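Local coordinates for protein phosphoribosylaminoimidazole carboxylase, ATPase subunit (PDB 3AW8) that probably catalyses the ATP-dependent carboxylation of 5-aminoimidazole ribonucleotide by bicarbonate to N5-carboxyaminoimidazole ribonucleotide in purine biosynthesis, at residues A[25-30]-A[34-39]; A[185-188]-A[192-195]; A[199-202]-A[207-210]. All coordinates share one frame; numbering follows the deposited sequence.

How the contacts relate
Along the chain the contacts follow one another in series. Contact 1 lies in the N-terminal preATP-grasp range, where strand 25-29 runs in a four-stranded parallel sheet; its centre is about 26 Å from the centres of both others, and the nearest atoms are about 15 Å away. Contacts 2 and 3, about 23 Å apart between centres, belong to the ATP-grasp range and share strand 193-204, which pairs with 179-187 near its start and with 207-213 near its end. They are thus two successive hairpins of one antiparallel sheet. Contact 3 is the one close to the nucleotide site, whereas contacts 1 and 2 are structural packing away from it.

Contact 1: A[25-30]-A[34-39]; sequences FRFLDP and ACAGQV
Phe27 reaches Ala36 because its CG stands opposite the carbonyl carbon (chi1 -55°), which swings the ring from strand 25-29 towards the returning segment 34-39. Asp29 takes the other course: chi1 of -164° sets its CG opposite the backbone N, and the CB-CG part of the side chain comes to lie against Ala34. These two pairs, Phe27 with Ala36 and Asp29 with Ala34, account for most of the 196 Å² buried here, and no hydrogen bond crosses between the segments.

The aromatic contact is a CH-pi interaction. Ala36 CB sits 3.6 Å from the centroid of the Phe27 ring and only 4° off the ring normal, so the methyl is centred over the face. The distances confirm it: Ala36 CB is 3.7 Å from Phe27 CG and 3.9 Å from Phe27 CZ, nearly the same at both ends of the ring. Val39 adds a looser apolar touch, its CG1 lying 4.4 Å from Phe27 CE1 in an oblique approach.

At the other end, Ala34 CB lies 3.9 Å from Asp29 CG and equally near Asp29 CB. The carboxylate oxygens serve elsewhere: OD1 accepts from Ser31 N and OD2 from Gly7 N, so the polar end ties the strand terminus to the next turn and to the loop after strand 2-5. Segment 34-39 is itself turned by local backbone bonds, Gly37 N to Ala34 O at 2.9 Å and Val39 N to Ala36 O at 2.7 Å.

In the Rossmann-like preATP-grasp fold, strand 25-29 runs between the parallel strands 2-5 and 41-44. Phe27 also touches Ile4, Leu42 and Ala15, the last on helix 9-18, and Val39 packs on Tyr19 of the second subunit.

Contact 2: A[185-188]-A[192-195]; sequences AVRG and EVAF
An antiparallel beta hairpin of the ATP-grasp range forms this contact: Ala185-Arg187 end strand 179-187 and Val193-Phe195 begin strand 193-204, with Gly188 and Glu192 as the loop residues next to them on the turn side. Only three residues separate the segments, and the axes of the short strand pieces run 170° apart in direction, with a closest approach of 4.7 Å.

The backbone sets the register. Val186 and Ala194 form the hydrogen-bonded pair, with Val186 N to Ala194 O at 3.0 Å and Ala194 N to Val186 O at 2.9 Å. Ala185 with Phe195 and Arg187 with Val193 are the flanking non-hydrogen-bonded pairs. Towards the turn, Gly188 N donates to Glu192 O over 2.8 Å, continuing the pairing beyond the last bridge.

Side chains then divide between two faces. Ala185, Arg187, Val193 and Phe195 share one, where Ala185 CB meets the ring of Phe195 obliquely, nearest CD1 at 3.7 Å. Helix 220-237 covers this face: Met234 touches Ala185, Arg187 and Phe195. The aliphatic stem of Arg187 crosses Val193 at a slant, and its guanidinium goes on to donate through NH2 to Tyr239 O. Backbone bonds from Ala185 to Leu243 and from Arg187 to Gly241 fix the strand's other edge to strand 241-250.

Val186 and Ala194 make up the opposite face, packed against Leu291 and Thr294 respectively. Their contact comes from one branch of the valine: with chi1 at 40°, CG1 occupies the position between backbone N and carbonyl carbon, which places Val186 CG1 3.6 Å from Ala194 CB.

Contact 3: A[199-202]-A[207-210]; sequences VENR and ILRL
Backbone hydrogen bonds join Arg202 to Leu210 in the hairpin of strands 193-204 and 207-213, part of the antiparallel sheet of the ATP-grasp range. Arg202 N donates to Leu210 O over 2.8 Å. Arg202 O is gripped twice: Arg209 N reaches it at 2.8 Å nearly along the C=O axis, and Leu210 N at 3.2 Å on a lone pair. Two consecutive residues, Arg209 and Leu210, thus face one, which defines a classic beta bulge. The short strand segments run at 118° to each other, far from a flat antiparallel pair.

Of the apolar touches, Asn201 CB meets Leu208 CD1 at 3.5 Å. Leu208 has its CG opposite the backbone N (chi1 173°), and from there the CD1 branch extends back to Asn201. On the face carrying Arg202 and Leu210, the two side chains lie alongside each other, pointing the same way, with Arg202 CD 4.2 Å from Leu210 CD2.

No salt bridge crosses between the segments. Within 199-202, Arg202 NE donates to Glu200 OE1 at 3.2 Å, with the oxygen only 5° out of the guanidinium plane; NH2 adds a weak bond to the same oxygen. Outside, Glu200 OE2 pairs with Arg179 and Arg209 NH1 with Glu362. A leucine in place of Arg202 would probably leave Glu200 OE1 without its guanidinium mate and free the carboxylate to turn about its link to Arg179.

Asn201 ND2 donates to Ser211 OG, holding the hairpin's own strands together, while Asn201 OD1 bonds Ser182 OG on adjoining strand 179-187. The Asn201 side chain is about 5 Å from that of AMP-binding Glu180. Beyond strand 207-213 lies strand 299-306, where Leu208 packs on Met302, Leu210 packs on Val303, and Asn304 ND2 bonds Leu208 O.

Contact 1: A[25-30]-A[34-39]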
ATOM      1  N   PHE A  25       8.040  -4.609  12.803  1.00 36.43           N
ATOM      2  CA  PHE A  25       9.096  -3.615  12.770  1.00 36.62           C
ATOM      3  C   PHE A  25       9.338  -2.950  14.098  1.00 36.70           C
ATOM      4  O   PHE A  25       8.453  -2.909  14.948  1.00 39.58           O
ATOM      5  CB  PHE A  25       8.743  -2.538  11.728  1.00 33.88           C
ATOM      6  CG  PHE A  25       8.606  -3.075  10.342  1.00 31.20           C
ATOM      7  CD1 PHE A  25       9.700  -3.122   9.491  1.00 32.36           C
ATOM      8  CD2 PHE A  25       7.396  -3.609   9.912  1.00 30.06           C
ATOM      9  CE1 PHE A  25       9.598  -3.699   8.223  1.00 34.80           C
ATOM     10  CE2 PHE A  25       7.278  -4.191   8.650  1.00 32.13           C
ATOM     11  CZ  PHE A  25       8.383  -4.237   7.800  1.00 33.61           C
ATOM     12  N   ARG A  26      10.559  -2.448  14.261  1.00 36.20           N
ATOM     13  CA  ARG A  26      10.958  -1.699  15.438  1.00 34.91           C
ATOM     14  C   ARG A  26      11.913  -0.633  14.925  1.00 35.11           C
ATOM     15  O   ARG A  26      12.862  -0.933  14.200  1.00 34.93           O
ATOM     16  CB  ARG A  26      11.669  -2.585  16.455  1.00 37.24           C
ATOM     17  CG  ARG A  26      12.102  -1.813  17.696  1.00 38.16           C
ATOM     18  CD  ARG A  26      12.825  -2.706  18.677  1.00 39.14           C
ATOM     19  NE  ARG A  26      11.948  -3.728  19.236  1.00 38.52           N
ATOM     20  CZ  ARG A  26      12.382  -4.876  19.747  1.00 38.90           C
ATOM     21  NH1 ARG A  26      13.678  -5.144  19.765  1.00 38.40           N
ATOM     22  NH2 ARG A  26      11.521  -5.754  20.238  1.00 37.79           N
ATOM     23  N   PHE A  27      11.660   0.618  15.280  1.00 34.98           N
ATOM     24  CA  PHE A  27      12.528   1.696  14.823  1.00 34.88           C
ATOM     25  C   PHE A  27      13.330   2.265  15.977  1.00 35.67           C
ATOM     26  O   PHE A  27      12.957   2.112  17.139  1.00 36.13           O
ATOM     27  CB  PHE A  27      11.709   2.835  14.183  1.00 31.96           C
ATOM     28  CG  PHE A  27      10.817   2.390  13.067  1.00 28.91           C
ATOM     29  CD1 PHE A  27       9.517   1.965  13.326  1.00 28.41           C
ATOM     30  CD2 PHE A  27      11.298   2.322  11.767  1.00 27.74           C
ATOM     31  CE1 PHE A  27       8.710   1.472  12.301  1.00 27.37           C
ATOM     32  CE2 PHE A  27      10.499   1.829  10.735  1.00 27.42           C
ATOM     33  CZ  PHE A  27       9.201   1.402  11.004  1.00 26.47           C
ATOM     34  N   LEU A  28      14.438   2.915  15.641  1.00 36.84           N
ATOM     35  CA  LEU A  28      15.284   3.574  16.631  1.00 37.46           C
ATOM     36  C   LEU A  28      15.454   4.977  16.059  1.00 36.93           C
ATOM     37  O   LEU A  28      15.752   5.135  14.878  1.00 36.44           O
ATOM     38  CB  LEU A  28      16.663   2.906  16.753  1.00 37.36           C
ATOM     39  CG  LEU A  28      17.427   3.156  18.069  1.00 39.82           C
ATOM     40  CD1 LEU A  28      18.905   2.836  17.872  1.00 40.02           C
ATOM     41  CD2 LEU A  28      17.290   4.594  18.520  1.00 38.63           C
ATOM     42  N   ASP A  29      15.227   5.987  16.885  1.00 36.60           N
ATOM     43  CA  ASP A  29      15.374   7.364  16.454  1.00 37.88           C
ATOM     44  C   ASP A  29      15.435   8.215  17.704  1.00 38.38           C
ATOM     45  O   ASP A  29      14.748   7.938  18.681  1.00 38.24           O
ATOM     46  CB  ASP A  29      14.192   7.803  15.576  1.00 38.79           C
ATOM     47  CG  ASP A  29      14.494   9.077  14.791  1.00 42.70           C
ATOM     48  OD1 ASP A  29      14.519  10.175  15.398  1.00 43.98           O
ATOM     49  OD2 ASP A  29      14.732   8.976  13.565  1.00 40.94           O
ATOM     50  N   PRO A  30      16.279   9.250  17.696  1.00 39.04           N
ATOM     51  CA  PRO A  30      16.430  10.145  18.843  1.00 41.08           C
ATOM     52  C   PRO A  30      15.244  11.081  19.093  1.00 43.24           C
ATOM     53  O   PRO A  30      15.150  11.713  20.145  1.00 44.16           O
ATOM     54  CB  PRO A  30      17.723  10.895  18.519  1.00 40.61           C
ATOM     55  CG  PRO A  30      17.735  10.922  17.028  1.00 38.66           C
ATOM     56  CD  PRO A  30      17.300   9.530  16.671  1.00 38.85           C
ATOM     57  N   ALA A  34       9.324  10.860  15.680  1.00 43.60           N
ATOM     58  CA  ALA A  34       9.612  10.190  14.409  1.00 42.07           C
ATOM     59  C   ALA A  34       8.307   9.662  13.819  1.00 40.14           C
ATOM     60  O   ALA A  34       7.574   8.920  14.476  1.00 39.01           O
ATOM     61  CB  ALA A  34      10.611   9.047  14.612  1.00 40.68           C
ATOM     62  N   CYS A  35       8.019  10.046  12.580  1.00 37.94           N
ATOM     63  CA  CYS A  35       6.779   9.630  11.948  1.00 37.34           C
ATOM     64  C   CYS A  35       6.635   8.119  11.789  1.00 37.10           C
ATOM     65  O   CYS A  35       5.520   7.622  11.603  1.00 36.10           O
ATOM     66  CB  CYS A  35       6.589  10.345  10.597  1.00 36.39           C
ATOM     67  SG  CYS A  35       7.770   9.944   9.297  1.00 39.51           S
ATOM     68  N   ALA A  36       7.738   7.379  11.865  1.00 34.97           N
ATOM     69  CA  ALA A  36       7.625   5.931  11.743  1.00 36.90           C
ATOM     70  C   ALA A  36       6.939   5.394  13.000  1.00 37.18           C
ATOM     71  O   ALA A  36       6.261   4.364  12.964  1.00 36.89           O
ATOM     72  CB  ALA A  36       8.990   5.292  11.570  1.00 37.25           C
ATOM     73  N   GLY A  37       7.104   6.115  14.106  1.00 37.44           N
ATOM     74  CA  GLY A  37       6.499   5.698  15.355  1.00 38.26           C
ATOM     75  C   GLY A  37       4.989   5.579  15.270  1.00 39.57           C
ATOM     76  O   GLY A  37       4.365   4.821  16.015  1.00 42.65           O
ATOM     77  N   GLN A  38       4.391   6.329  14.360  1.00 40.81           N
ATOM     78  CA  GLN A  38       2.943   6.301  14.198  1.00 41.55           C
ATOM     79  C   GLN A  38       2.556   5.028  13.477  1.00 40.72           C
ATOM     80  O   GLN A  38       1.382   4.762  13.252  1.00 42.92           O
ATOM     81  CB  GLN A  38       2.483   7.500  13.361  1.00 42.88           C
ATOM     82  CG  GLN A  38       2.754   8.862  13.979  1.00 44.98           C
ATOM     83  CD  GLN A  38       2.781   9.977  12.940  1.00 48.56           C
ATOM     84  OE1 GLN A  38       2.107   9.898  11.910  1.00 50.42           O
ATOM     85  NE2 GLN A  38       3.556  11.025  13.213  1.00 47.78           N
ATOM     86  N   VAL A  39       3.542   4.215  13.143  1.00 40.70           N
ATOM     87  CA  VAL A  39       3.254   3.031  12.367  1.00 38.28           C
ATOM     88  C   VAL A  39       3.886   1.741  12.879  1.00 38.94           C
ATOM     89  O   VAL A  39       3.559   0.656  12.401  1.00 38.41           O
ATOM     90  CB  VAL A  39       3.661   3.332  10.902  1.00 37.62           C
ATOM     91  CG1 VAL A  39       4.818   2.456  10.467  1.00 35.90           C
ATOM     92  CG2 VAL A  39       2.455   3.236  10.009  1.00 34.01           C
TER

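Contact 2: A[185-188]-A[192-195]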
ATOM      1  N   ALA A 185      18.475   0.282  -7.829  1.00 46.47           N
ATOM      2  CA  ALA A 185      18.807  -1.109  -8.100  1.00 47.90           C
ATOM      3  C   ALA A 185      18.663  -1.911  -6.821  1.00 48.45           C
ATOM      4  O   ALA A 185      18.715  -1.360  -5.721  1.00 49.25           O
ATOM      5  CB  ALA A 185      20.238  -1.223  -8.635  1.00 48.62           C
ATOM      6  N   VAL A 186      18.488  -3.215  -6.961  1.00 48.15           N
ATOM      7  CA  VAL A 186      18.335  -4.056  -5.791  1.00 49.12           C
ATOM      8  C   VAL A 186      18.997  -5.417  -5.962  1.00 49.67           C
ATOM      9  O   VAL A 186      18.979  -6.008  -7.041  1.00 49.19           O
ATOM     10  CB  VAL A 186      16.834  -4.223  -5.444  1.00 48.71           C
ATOM     11  CG1 VAL A 186      16.025  -4.376  -6.712  1.00 48.03           C
ATOM     12  CG2 VAL A 186      16.632  -5.423  -4.532  1.00 49.10           C
ATOM     13  N   ARG A 187      19.594  -5.900  -4.882  1.00 50.40           N
ATOM     14  CA  ARG A 187      20.261  -7.186  -4.891  1.00 51.24           C
ATOM     15  C   ARG A 187      19.857  -7.953  -3.644  1.00 51.13           C
ATOM     16  O   ARG A 187      20.098  -7.501  -2.523  1.00 50.09           O
ATOM     17  CB  ARG A 187      21.781  -6.985  -4.923  1.00 54.74           C
ATOM     18  CG  ARG A 187      22.600  -8.272  -4.963  1.00 55.30           C
ATOM     19  CD  ARG A 187      24.080  -7.971  -5.204  1.00 56.20           C
ATOM     20  NE  ARG A 187      24.902  -9.180  -5.164  1.00 57.28           N
ATOM     21  CZ  ARG A 187      25.301  -9.785  -4.049  1.00 56.20           C
ATOM     22  NH1 ARG A 187      26.036 -10.881  -4.121  1.00 56.34           N
ATOM     23  NH2 ARG A 187      24.980  -9.289  -2.863  1.00 56.99           N
ATOM     24  N   GLY A 188      19.231  -9.107  -3.852  1.00 51.56           N
ATOM     25  CA  GLY A 188      18.799  -9.937  -2.745  1.00 53.10           C
ATOM     26  C   GLY A 188      19.942 -10.595  -1.991  1.00 55.03           C
ATOM     27  O   GLY A 188      21.100 -10.552  -2.407  1.00 54.27           O
ATOM     28  N   GLU A 192      20.450 -12.608  -6.323  1.00 51.82           N
ATOM     29  CA  GLU A 192      19.596 -12.159  -7.422  1.00 50.99           C
ATOM     30  C   GLU A 192      19.607 -10.638  -7.467  1.00 49.88           C
ATOM     31  O   GLU A 192      19.854  -9.989  -6.451  1.00 51.45           O
ATOM     32  CB  GLU A 192      18.164 -12.662  -7.222  1.00 49.32           C
ATOM     33  CG  GLU A 192      17.127 -12.015  -8.137  1.00 48.38           C
ATOM     34  CD  GLU A 192      15.719 -12.505  -7.841  1.00 50.12           C
ATOM     35  OE1 GLU A 192      15.512 -13.076  -6.747  1.00 51.54           O
ATOM     36  OE2 GLU A 192      14.817 -12.314  -8.688  1.00 47.65           O
ATOM     37  N   VAL A 193      19.351 -10.068  -8.638  1.00 48.53           N
ATOM     38  CA  VAL A 193      19.336  -8.617  -8.777  1.00 48.36           C
ATOM     39  C   VAL A 193      18.147  -8.164  -9.613  1.00 49.09           C
ATOM     40  O   VAL A 193      17.453  -8.985 -10.218  1.00 48.52           O
ATOM     41  CB  VAL A 193      20.638  -8.085  -9.430  1.00 48.61           C
ATOM     42  CG1 VAL A 193      21.851  -8.525  -8.618  1.00 46.70           C
ATOM     43  CG2 VAL A 193      20.736  -8.566 -10.866  1.00 46.48           C
ATOM     44  N   ALA A 194      17.920  -6.853  -9.637  1.00 48.54           N
ATOM     45  CA  ALA A 194      16.813  -6.264 -10.383  1.00 47.82           C
ATOM     46  C   ALA A 194      17.076  -4.776 -10.545  1.00 46.64           C
ATOM     47  O   ALA A 194      17.786  -4.188  -9.734  1.00 47.18           O
ATOM     48  CB  ALA A 194      15.511  -6.488  -9.637  1.00 47.94           C
ATOM     49  N   PHE A 195      16.504  -4.167 -11.580  1.00 45.25           N
ATOM     50  CA  PHE A 195      16.721  -2.744 -11.831  1.00 46.56           C
ATOM     51  C   PHE A 195      15.432  -2.040 -12.233  1.00 47.82           C
ATOM     52  O   PHE A 195      14.616  -2.599 -12.974  1.00 48.97           O
ATOM     53  CB  PHE A 195      17.768  -2.572 -12.940  1.00 46.65           C
ATOM     54  CG  PHE A 195      19.045  -3.323 -12.681  1.00 48.01           C
ATOM     55  CD1 PHE A 195      20.128  -2.698 -12.071  1.00 48.16           C
ATOM     56  CD2 PHE A 195      19.137  -4.682 -12.973  1.00 46.06           C
ATOM     57  CE1 PHE A 195      21.279  -3.418 -11.750  1.00 48.22           C
ATOM     58  CE2 PHE A 195      20.282  -5.406 -12.654  1.00 47.00           C
ATOM     59  CZ  PHE A 195      21.355  -4.774 -12.040  1.00 46.72           C
TER

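Contact 3: A[199-202]-A[207-210]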
ATOM      1  N   VAL A 199      15.247   7.221 -13.805  1.00 49.29           N
ATOM      2  CA  VAL A 199      14.277   8.219 -13.391  1.00 48.36           C
ATOM      3  C   VAL A 199      14.909   9.593 -13.545  1.00 49.44           C
ATOM      4  O   VAL A 199      16.091   9.770 -13.244  1.00 48.95           O
ATOM      5  CB  VAL A 199      13.862   8.001 -11.902  1.00 48.46           C
ATOM      6  CG1 VAL A 199      12.887   9.085 -11.453  1.00 47.23           C
ATOM      7  CG2 VAL A 199      13.236   6.628 -11.734  1.00 46.88           C
ATOM      8  N   GLU A 200      14.134  10.559 -14.033  1.00 48.22           N
ATOM      9  CA  GLU A 200      14.646  11.910 -14.186  1.00 48.77           C
ATOM     10  C   GLU A 200      14.266  12.710 -12.950  1.00 49.10           C
ATOM     11  O   GLU A 200      13.082  12.834 -12.617  1.00 49.59           O
ATOM     12  CB  GLU A 200      14.067  12.577 -15.430  1.00 50.42           C
ATOM     13  CG  GLU A 200      14.295  14.075 -15.452  1.00 52.25           C
ATOM     14  CD  GLU A 200      13.870  14.718 -16.744  1.00 55.52           C
ATOM     15  OE1 GLU A 200      13.697  15.959 -16.744  1.00 56.21           O
ATOM     16  OE2 GLU A 200      13.722  13.987 -17.753  1.00 54.83           O
ATOM     17  N   ASN A 201      15.266  13.262 -12.275  1.00 47.22           N
ATOM     18  CA  ASN A 201      15.017  14.028 -11.058  1.00 48.04           C
ATOM     19  C   ASN A 201      15.346  15.499 -11.236  1.00 47.39           C
ATOM     20  O   ASN A 201      16.366  15.846 -11.817  1.00 48.72           O
ATOM     21  CB  ASN A 201      15.844  13.442  -9.909  1.00 46.91           C
ATOM     22  CG  ASN A 201      15.803  11.929  -9.885  1.00 48.03           C
ATOM     23  OD1 ASN A 201      16.842  11.265  -9.927  1.00 46.52           O
ATOM     24  ND2 ASN A 201      14.595  11.372  -9.833  1.00 46.85           N
ATOM     25  N   ARG A 202      14.473  16.365 -10.738  1.00 46.87           N
ATOM     26  CA  ARG A 202      14.697  17.795 -10.845  1.00 47.86           C
ATOM     27  C   ARG A 202      14.795  18.396  -9.469  1.00 47.46           C
ATOM     28  O   ARG A 202      13.893  18.236  -8.647  1.00 48.86           O
ATOM     29  CB  ARG A 202      13.560  18.467 -11.606  1.00 50.14           C
ATOM     30  CG  ARG A 202      13.420  17.976 -13.016  1.00 53.22           C
ATOM     31  CD  ARG A 202      12.411  18.804 -13.753  1.00 56.38           C
ATOM     32  NE  ARG A 202      12.262  18.334 -15.120  1.00 58.98           N
ATOM     33  CZ  ARG A 202      11.331  18.778 -15.953  1.00 59.14           C
ATOM     34  NH1 ARG A 202      10.471  19.707 -15.547  1.00 59.55           N
ATOM     35  NH2 ARG A 202      11.259  18.287 -17.182  1.00 59.49           N
ATOM     36  N   ILE A 207      16.856  20.805  -3.132  1.00 49.25           N
ATOM     37  CA  ILE A 207      15.899  19.785  -2.699  1.00 47.03           C
ATOM     38  C   ILE A 207      15.217  19.143  -3.896  1.00 47.08           C
ATOM     39  O   ILE A 207      14.788  19.847  -4.808  1.00 50.28           O
ATOM     40  CB  ILE A 207      14.787  20.385  -1.820  1.00 46.61           C
ATOM     41  CG1 ILE A 207      15.384  21.295  -0.746  1.00 45.56           C
ATOM     42  CG2 ILE A 207      13.984  19.268  -1.183  1.00 44.48           C
ATOM     43  CD1 ILE A 207      14.338  21.971   0.132  1.00 46.43           C
ATOM     44  N   LEU A 208      15.114  17.816  -3.903  1.00 45.00           N
ATOM     45  CA  LEU A 208      14.437  17.121  -4.994  1.00 42.97           C
ATOM     46  C   LEU A 208      12.997  17.640  -5.025  1.00 43.57           C
ATOM     47  O   LEU A 208      12.300  17.628  -4.004  1.00 41.93           O
ATOM     48  CB  LEU A 208      14.415  15.605  -4.758  1.00 40.80           C
ATOM     49  CG  LEU A 208      13.569  14.813  -5.765  1.00 37.91           C
ATOM     50  CD1 LEU A 208      14.238  14.881  -7.117  1.00 37.93           C
ATOM     51  CD2 LEU A 208      13.416  13.365  -5.333  1.00 36.00           C
ATOM     52  N   ARG A 209      12.555  18.097  -6.194  1.00 43.67           N
ATOM     53  CA  ARG A 209      11.206  18.630  -6.339  1.00 41.54           C
ATOM     54  C   ARG A 209      10.311  17.749  -7.181  1.00 40.41           C
ATOM     55  O   ARG A 209       9.132  17.610  -6.883  1.00 39.47           O
ATOM     56  CB  ARG A 209      11.250  20.019  -6.966  1.00 39.96           C
ATOM     57  CG  ARG A 209      12.085  21.007  -6.200  1.00 41.67           C
ATOM     58  CD  ARG A 209      11.468  21.365  -4.859  1.00 41.17           C
ATOM     59  NE  ARG A 209      12.341  22.275  -4.126  1.00 43.90           N
ATOM     60  CZ  ARG A 209      11.955  23.016  -3.094  1.00 46.24           C
ATOM     61  NH1 ARG A 209      10.701  22.964  -2.660  1.00 47.49           N
ATOM     62  NH2 ARG A 209      12.824  23.820  -2.497  1.00 44.08           N
ATOM     63  N   LEU A 210      10.872  17.141  -8.219  1.00 39.67           N
ATOM     64  CA  LEU A 210      10.068  16.316  -9.101  1.00 41.69           C
ATOM     65  C   LEU A 210      10.839  15.156  -9.706  1.00 43.38           C
ATOM     66  O   LEU A 210      12.013  15.296 -10.055  1.00 45.49           O
ATOM     67  CB  LEU A 210       9.516  17.183 -10.237  1.00 43.78           C
ATOM     68  CG  LEU A 210       8.615  16.488 -11.259  1.00 46.18           C
ATOM     69  CD1 LEU A 210       7.173  16.548 -10.768  1.00 45.44           C
ATOM     70  CD2 LEU A 210       8.742  17.169 -12.616  1.00 46.94           C
TER